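Side-chain contacts in acyl-CoA dehydrogenase (Thermus thermophilus, PDB 2Z1Q), which binds FAD and probably catalyses the oxidation of saturated acyl-CoA to 2,3-dehydroacyl-CoA, passing the electrons to an acceptor: residues K33-A36 and R37-T41; L51-E55 and H56-E60. All coordinates share one frame; numbering follows the deposited sequence.

Contact 1: K33-A36 and R37-T41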
loop_
_atom_site.group_PDB
_atom_site.type_symbol
_atom_site.label_atom_id
_atom_site.label_comp_id
_atom_site.label_asym_id
_atom_site.label_seq_id
_atom_site.Cartn_x
_atom_site.Cartn_y
_atom_site.Cartn_z
ATOM N N LYS B 33 -30.191 13.582 -3.412
ATOM C CA LYS B 33 -30.108 12.655 -4.530
ATOM C C LYS B 33 -30.052 13.406 -5.850
ATOM O O LYS B 33 -29.614 12.864 -6.865
ATOM C CB LYS B 33 -31.304 11.707 -4.500
ATOM C CG LYS B 33 -31.380 10.916 -3.206
ATOM C CD LYS B 33 -32.755 10.316 -2.949
ATOM C CE LYS B 33 -33.101 9.206 -3.923
ATOM N NZ LYS B 33 -34.409 8.581 -3.558
ATOM N N GLU B 34 -30.486 14.662 -5.819
ATOM C CA GLU B 34 -30.500 15.513 -6.999
ATOM C C GLU B 34 -29.103 16.033 -7.317
ATOM O O GLU B 34 -28.561 15.787 -8.397
ATOM C CB GLU B 34 -31.436 16.705 -6.781
ATOM C CG GLU B 34 -32.620 16.767 -7.722
ATOM C CD GLU B 34 -32.206 16.674 -9.177
ATOM O OE1 GLU B 34 -31.855 15.558 -9.619
ATOM O OE2 GLU B 34 -32.231 17.712 -9.873
ATOM N N ILE B 35 -28.523 16.763 -6.374
ATOM C CA ILE B 35 -27.200 17.313 -6.588
ATOM C C ILE B 35 -26.189 16.206 -6.885
ATOM O O ILE B 35 -25.293 16.380 -7.712
ATOM C CB ILE B 35 -26.749 18.142 -5.377
ATOM C CG1 ILE B 35 -27.798 19.226 -5.090
ATOM C CG2 ILE B 35 -25.400 18.776 -5.660
ATOM C CD1 ILE B 35 -27.366 20.290 -4.094
ATOM N N ALA B 36 -26.348 15.061 -6.228
ATOM C CA ALA B 36 -25.450 13.938 -6.454
ATOM C C ALA B 36 -25.475 13.564 -7.932
ATOM O O ALA B 36 -24.434 13.312 -8.541
ATOM C CB ALA B 36 -25.868 12.745 -5.606
ATOM N N ARG B 37 -26.670 13.531 -8.504
ATOM C CA ARG B 37 -26.822 13.180 -9.906
ATOM C C ARG B 37 -26.161 14.244 -10.799
ATOM O O ARG B 37 -25.523 13.918 -11.800
ATOM C CB ARG B 37 -28.305 13.025 -10.234
ATOM C CG ARG B 37 -28.593 12.279 -11.516
ATOM C CD ARG B 37 -30.064 11.884 -11.622
ATOM N NE ARG B 37 -30.497 11.001 -10.536
ATOM C CZ ARG B 37 -31.184 11.401 -9.468
ATOM N NH1 ARG B 37 -31.532 10.521 -8.535
ATOM N NH2 ARG B 37 -31.526 12.676 -9.330
ATOM N N THR B 38 -26.307 15.509 -10.411
ATOM C CA THR B 38 -25.718 16.627 -11.152
ATOM C C THR B 38 -24.202 16.453 -11.195
ATOM O O THR B 38 -23.573 16.582 -12.244
ATOM C CB THR B 38 -26.041 17.984 -10.471
ATOM O OG1 THR B 38 -27.454 18.217 -10.512
ATOM C CG2 THR B 38 -25.326 19.125 -11.179
ATOM N N THR B 39 -23.627 16.156 -10.036
ATOM C CA THR B 39 -22.193 15.948 -9.921
ATOM C C THR B 39 -21.755 14.781 -10.797
ATOM O O THR B 39 -20.778 14.888 -11.541
ATOM C CB THR B 39 -21.799 15.698 -8.451
ATOM O OG1 THR B 39 -22.124 16.860 -7.674
ATOM C CG2 THR B 39 -20.317 15.412 -8.329
ATOM N N ARG B 40 -22.478 13.667 -10.725
ATOM C CA ARG B 40 -22.145 12.506 -11.541
ATOM C C ARG B 40 -22.145 12.872 -13.028
ATOM O O ARG B 40 -21.303 12.385 -13.793
ATOM C CB ARG B 40 -23.133 11.366 -11.282
ATOM C CG ARG B 40 -22.751 10.440 -10.116
ATOM C CD ARG B 40 -23.812 9.363 -9.852
ATOM N NE ARG B 40 -24.845 9.802 -8.909
ATOM C CZ ARG B 40 -26.155 9.647 -9.100
ATOM N NH1 ARG B 40 -26.605 9.066 -10.209
ATOM N NH2 ARG B 40 -27.021 10.073 -8.188
ATOM N N THR B 41 -23.076 13.737 -13.428
ATOM C CA THR B 41 -23.172 14.154 -14.821
ATOM C C THR B 41 -21.990 15.058 -15.169
ATOM O O THR B 41 -21.348 14.894 -16.206
ATOM C CB THR B 41 -24.491 14.911 -15.083
ATOM O OG1 THR B 41 -25.592 14.105 -14.649
ATOM C CG2 THR B 41 -24.652 15.212 -16.568
#
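Thr38 N, Thr39 N and Arg40 N each bond to the carbonyl oxygen four residues back, Glu34 O, Ile35 O and Ala36 O, at 3.0, 2.9 and 3.0 Å, the alpha-helical pattern within helix 30-54. On the outer side of these turns a salt bridge spans three residues, with Glu34 OE1 2.9 Å from Arg37 NH2. The oxygen meets the guanidinium at its edge, and the two flat groups lie only 14° apart. Arg37 starts with CG turned opposite its backbone N (chi1 -163°) and bends at chi3, which lays one guanidinium face over Lys33 O; NH2 comes within 3.1 Å of that oxygen, but at an angle too poor for a hydrogen bond. Thr39 illustrates a common helix habit: with OG1 beside its own N (chi1 -62°), the hydroxyl donates to Ile35 O at 3.2 Å from above the carbonyl plane, giving that oxygen a second donor. Arg40 folds back too, its NH2 3.9 Å from Ala36 CB. Among the neighbours, Ile35 packs on Ile92 and Val96 of helix 90-99, Thr39 and Arg40 meet Glu99 of that helix, and Leu74, in the loop after helix 62-71, touches both Ile35 and Thr39.

Contact 2: L51-E55 and H56-E60; sequences LERME and HGELE
Arg53 and Glu58 join side chains where helix 30-54 gives way to a loop, which passes through an inverse gamma turn centred on Glu58. The arginine grips the carboxylate side-on: Arg53 NE donates to Glu58 OE1 at 2.9 Å, and Arg53 NH1 to Glu58 OE2 at the same 2.9 Å, both nearly straight. Each oxygen lies in the guanidinium plane, yet the nitrogens reach the acid from out of its own plane, the two groups being turned 38° apart. A bend at chi3 (63°) swings the arginine's end round to the acid, while Glu58 comes to meet it with its chain extended beyond CG. A water lies within hydrogen-bonding distance of both Arg53 O (2.8 Å) and Glu58 OE1 (2.9 Å). An alanine in place of Glu58 would remove both carboxylate oxygens and is likely to leave the Arg53 guanidinium without its mate and free to turn, and the water without one of its acceptors. Arg53 O also takes the bond from His56 N at 3.1 Å and a weak one from Glu58 N. With CG beside its backbone N (chi1 -72°), His56 runs alongside Glu52, pointing the same way, with NE2 3.8 Å from Glu52 OE2. Gly57 turns the chain with a positive phi, where any side chain would collide with the carbonyl oxygen of His56. The buried Met54 brings CG within 3.5 Å of Glu58 O, and Leu59 CD2 lies 3.4 Å from Met54 O.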
loop_
_atom_site.group_PDB
_atom_site.type_symbol
_atom_site.label_atom_id
_atom_site.label_comp_id
_atom_site.label_asym_id
_atom_site.label_seq_id
_atom_site.Cartn_x
_atom_site.Cartn_y
_atom_site.Cartn_z
ATOM N N LEU B 51 -9.495 14.909 -18.219
ATOM C CA LEU B 51 -8.543 14.359 -17.263
ATOM C C LEU B 51 -7.150 14.057 -17.822
ATOM O O LEU B 51 -6.139 14.421 -17.220
ATOM C CB LEU B 51 -9.119 13.086 -16.643
ATOM C CG LEU B 51 -8.311 12.463 -15.506
ATOM C CD1 LEU B 51 -7.931 13.528 -14.467
ATOM C CD2 LEU B 51 -9.143 11.352 -14.883
ATOM N N GLU B 52 -7.107 13.380 -18.966
ATOM C CA GLU B 52 -5.846 13.009 -19.599
ATOM C C GLU B 52 -4.998 14.238 -19.926
ATOM O O GLU B 52 -3.809 14.272 -19.623
ATOM C CB GLU B 52 -6.117 12.203 -20.879
ATOM C CG GLU B 52 -5.111 11.094 -21.166
ATOM C CD GLU B 52 -5.115 9.992 -20.107
ATOM O OE1 GLU B 52 -6.201 9.448 -19.809
ATOM O OE2 GLU B 52 -4.027 9.665 -19.575
ATOM N N ARG B 53 -5.610 15.243 -20.545
ATOM C CA ARG B 53 -4.880 16.457 -20.898
ATOM C C ARG B 53 -4.386 17.189 -19.656
ATOM O O ARG B 53 -3.283 17.723 -19.648
ATOM C CB ARG B 53 -5.754 17.400 -21.735
ATOM C CG ARG B 53 -5.987 16.963 -23.176
ATOM C CD ARG B 53 -7.097 17.789 -23.845
ATOM N NE ARG B 53 -6.802 19.220 -23.971
ATOM C CZ ARG B 53 -7.692 20.119 -24.389
ATOM N NH1 ARG B 53 -7.363 21.405 -24.487
ATOM N NH2 ARG B 53 -8.923 19.735 -24.694
ATOM N N MET B 54 -5.197 17.209 -18.604
ATOM C CA MET B 54 -4.800 17.886 -17.374
ATOM C C MET B 54 -3.675 17.140 -16.661
ATOM O O MET B 54 -2.847 17.744 -15.988
ATOM C CB MET B 54 -5.993 18.041 -16.443
ATOM C CG MET B 54 -6.981 19.082 -16.911
ATOM S SD MET B 54 -8.345 19.271 -15.774
ATOM C CE MET B 54 -9.264 17.853 -16.219
ATOM N N GLU B 55 -3.654 15.822 -16.818
ATOM C CA GLU B 55 -2.647 14.991 -16.177
ATOM C C GLU B 55 -1.342 15.076 -16.984
ATOM O O GLU B 55 -0.305 14.523 -16.607
ATOM C CB GLU B 55 -3.162 13.553 -16.115
ATOM C CG GLU B 55 -2.470 12.689 -15.078
ATOM C CD GLU B 55 -3.237 12.528 -13.766
ATOM O OE1 GLU B 55 -3.850 13.496 -13.260
ATOM O OE2 GLU B 55 -3.204 11.409 -13.224
ATOM N N HIS B 56 -1.405 15.804 -18.092
ATOM C CA HIS B 56 -0.252 15.948 -18.958
ATOM C C HIS B 56 0.143 17.382 -19.219
ATOM O O HIS B 56 0.607 17.722 -20.316
ATOM C CB HIS B 56 -0.510 15.235 -20.265
ATOM C CG HIS B 56 -0.486 13.750 -20.138
ATOM N ND1 HIS B 56 0.446 12.967 -20.787
ATOM C CD2 HIS B 56 -1.261 12.903 -19.418
ATOM C CE1 HIS B 56 0.240 11.700 -20.476
ATOM N NE2 HIS B 56 -0.788 11.634 -19.647
ATOM N N GLY B 57 -0.059 18.226 -18.213
ATOM C CA GLY B 57 0.334 19.605 -18.371
ATOM C C GLY B 57 -0.722 20.682 -18.334
ATOM O O GLY B 57 -0.576 21.629 -17.547
ATOM N N GLU B 58 -1.767 20.557 -19.157
ATOM C CA GLU B 58 -2.822 21.566 -19.237
ATOM C C GLU B 58 -3.630 21.778 -17.970
ATOM O O GLU B 58 -4.853 21.628 -17.957
ATOM C CB GLU B 58 -3.753 21.251 -20.407
ATOM C CG GLU B 58 -3.201 21.660 -21.765
ATOM C CD GLU B 58 -4.033 21.169 -22.926
ATOM O OE1 GLU B 58 -4.076 19.941 -23.149
ATOM O OE2 GLU B 58 -4.651 22.014 -23.612
ATOM N N LEU B 59 -2.941 22.155 -16.900
ATOM C CA LEU B 59 -3.582 22.392 -15.622
ATOM C C LEU B 59 -4.521 23.587 -15.655
ATOM O O LEU B 59 -5.386 23.715 -14.788
ATOM C CB LEU B 59 -2.535 22.618 -14.526
ATOM C CG LEU B 59 -1.635 21.422 -14.230
ATOM C CD1 LEU B 59 -0.584 21.813 -13.192
ATOM C CD2 LEU B 59 -2.498 20.258 -13.746
ATOM N N GLU B 60 -4.350 24.461 -16.645
ATOM C CA GLU B 60 -5.200 25.640 -16.735
ATOM C C GLU B 60 -6.649 25.266 -17.065
ATOM O O GLU B 60 -7.556 26.093 -16.941
ATOM C CB GLU B 60 -4.651 26.631 -17.765
ATOM C CG GLU B 60 -4.677 26.151 -19.209
ATOM C CD GLU B 60 -3.495 25.277 -19.573
ATOM O OE1 GLU B 60 -3.243 25.110 -20.786
ATOM O OE2 GLU B 60 -2.820 24.755 -18.661
HETATM O O HOH W 1 -2.074 18.046 -22.174
#

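Overall arrangement
Both contacts draw on helix 30-54, contact 1 in its early turns and contact 2 at its far end, their centres about 24 Å apart and their nearest atoms about 12 Å apart. Each is partly buried, with exposed charged side chains beside buried residues, and each carries an arginine–glutamate salt bridge. The principle is one of place. Within the helix, contact 1 has a single-point bridge beside helical backbone bonding, and threonine hydroxyls share carbonyls already in use. Where the helix stops, contact 2 has a two-point bridge and a water across an irregular turn. Contact 1 lies away from the annotated sites, whereas Leu59 in contact 2 has its side chain about 11 Å from bound FAD.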